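PDB 3HAZ: proline dehydrogenase from Bradyrhizobium japonicum USDA 110, which probably oxidises proline to glutamate in two steps, using FAD in a proline dehydrogenase section and NAD in an aldehyde dehydrogenase section. Local coordinates for residues Leu578-Ala581 with Ala582-Glu586. Residues are numbered along the deposited sequence; the frame is centred on the assembly and turned at random.
Sequences LEQA and AHLLE
The amide of Q580 and the imidazole of H583 run side by side and point the same way, their planes 32° apart, with Q580 OE1 approaching the ring obliquely, 3.8 Å from H583 CD2. The other end of the amide meets L584: Q580 NE2 lies 3.8 Å from L584 CD2, so one glutamine serves both the i+3 and the i+4 neighbour. Its chain reaches them because CG stands anti to the backbone N (chi1 173°) and the bend at chi2 turns the amide over toward H583, leaving NE2 beside L584. Beneath these van der Waals contacts runs regular alpha-helical bonding. L584 N donates to Q580 O at 3.0 Å, and L585 N to A581 O at 2.9 Å; A582 N and H583 N bond in the same i to i+4 manner to L578 O and E579 O. As amphipathic helices do, this one exposes H583, and Q580 in part, though Q580 lies against buried L584. In helix 571-587 of the aldehyde dehydrogenase section, A581 and L585 pack on helix 689-702, while L578 meets helices 604-629 and 664-675. At the border of this buried side, E579 and E586 form salt bridges with R626 and R619 of helix 604-629.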
loop_
_atom_site.group_PDB
_atom_site.type_symbol
_atom_site.label_atom_id
_atom_site.label_comp_id
_atom_site.label_asym_id
_atom_site.label_seq_id
_atom_site.Cartn_x
_atom_site.Cartn_y
_atom_site.Cartn_z
ATOM N N LEU A 578 -33.719 -11.785 -5.744
ATOM C CA LEU A 578 -33.541 -11.253 -7.095
ATOM C C LEU A 578 -32.552 -12.098 -7.899
ATOM O O LEU A 578 -32.802 -12.424 -9.061
ATOM C CB LEU A 578 -33.078 -9.792 -7.053
ATOM C CG LEU A 578 -34.155 -8.708 -7.209
ATOM C CD1 LEU A 578 -35.275 -8.903 -6.207
ATOM C CD2 LEU A 578 -33.555 -7.312 -7.072
ATOM N N GLU A 579 -31.432 -12.459 -7.276
ATOM C CA GLU A 579 -30.383 -13.210 -7.967
ATOM C C GLU A 579 -30.813 -14.635 -8.309
ATOM O O GLU A 579 -30.394 -15.190 -9.325
ATOM C CB GLU A 579 -29.081 -13.200 -7.160
ATOM C CG GLU A 579 -28.399 -11.841 -7.166
ATOM C CD GLU A 579 -27.337 -11.678 -6.087
ATOM O OE1 GLU A 579 -27.317 -12.477 -5.125
ATOM O OE2 GLU A 579 -26.522 -10.736 -6.205
ATOM N N GLN A 580 -31.657 -15.222 -7.468
ATOM C CA GLN A 580 -32.209 -16.541 -7.762
ATOM C C GLN A 580 -33.222 -16.428 -8.902
ATOM O O GLN A 580 -33.362 -17.341 -9.716
ATOM C CB GLN A 580 -32.838 -17.166 -6.507
ATOM C CG GLN A 580 -33.589 -18.478 -6.741
ATOM C CD GLN A 580 -32.692 -19.602 -7.233
ATOM O OE1 GLN A 580 -31.471 -19.464 -7.278
ATOM N NE2 GLN A 580 -33.299 -20.725 -7.603
ATOM N N ALA A 581 -33.917 -15.297 -8.967
ATOM C CA ALA A 581 -34.862 -15.039 -10.048
ATOM C C ALA A 581 -34.130 -14.956 -11.388
ATOM O O ALA A 581 -34.551 -15.553 -12.382
ATOM C CB ALA A 581 -35.635 -13.756 -9.782
ATOM N N ALA A 582 -33.028 -14.215 -11.407
ATOM C CA ALA A 582 -32.172 -14.159 -12.589
ATOM C C ALA A 582 -31.759 -15.565 -13.008
ATOM O O ALA A 582 -31.843 -15.924 -14.182
ATOM C CB ALA A 582 -30.940 -13.297 -12.321
ATOM N N HIS A 583 -31.326 -16.364 -12.041
ATOM C CA HIS A 583 -30.934 -17.741 -12.324
ATOM C C HIS A 583 -32.060 -18.549 -12.984
ATOM O O HIS A 583 -31.832 -19.284 -13.945
ATOM C CB HIS A 583 -30.466 -18.437 -11.047
ATOM C CG HIS A 583 -30.266 -19.910 -11.209
ATOM N ND1 HIS A 583 -29.189 -20.443 -11.885
ATOM C CD2 HIS A 583 -31.008 -20.962 -10.791
ATOM C CE1 HIS A 583 -29.276 -21.761 -11.874
ATOM N NE2 HIS A 583 -30.370 -22.102 -11.215
ATOM N N LEU A 584 -33.274 -18.409 -12.465
ATOM C CA LEU A 584 -34.410 -19.179 -12.966
ATOM C C LEU A 584 -34.815 -18.703 -14.367
ATOM O O LEU A 584 -35.194 -19.503 -15.223
ATOM C CB LEU A 584 -35.590 -19.107 -11.985
ATOM C CG LEU A 584 -35.396 -19.825 -10.634
ATOM C CD1 LEU A 584 -36.549 -19.560 -9.667
ATOM C CD2 LEU A 584 -35.189 -21.334 -10.813
ATOM N N LEU A 585 -34.717 -17.397 -14.591
ATOM C CA LEU A 585 -35.022 -16.807 -15.888
ATOM C C LEU A 585 -34.173 -17.400 -17.006
ATOM O O LEU A 585 -34.698 -17.846 -18.025
ATOM C CB LEU A 585 -34.814 -15.292 -15.835
ATOM C CG LEU A 585 -35.937 -14.523 -15.145
ATOM C CD1 LEU A 585 -35.524 -13.087 -14.868
ATOM C CD2 LEU A 585 -37.198 -14.576 -15.987
ATOM N N GLU A 586 -32.859 -17.399 -16.813
ATOM C CA GLU A 586 -31.947 -17.898 -17.837
ATOM C C GLU A 586 -32.094 -19.406 -17.974
ATOM O O GLU A 586 -32.031 -19.958 -19.074
ATOM C CB GLU A 586 -30.500 -17.543 -17.495
ATOM C CG GLU A 586 -30.249 -16.060 -17.315
ATOM C CD GLU A 586 -28.801 -15.700 -17.571
ATOM O OE1 GLU A 586 -28.275 -16.071 -18.643
ATOM O OE2 GLU A 586 -28.190 -15.049 -16.702
#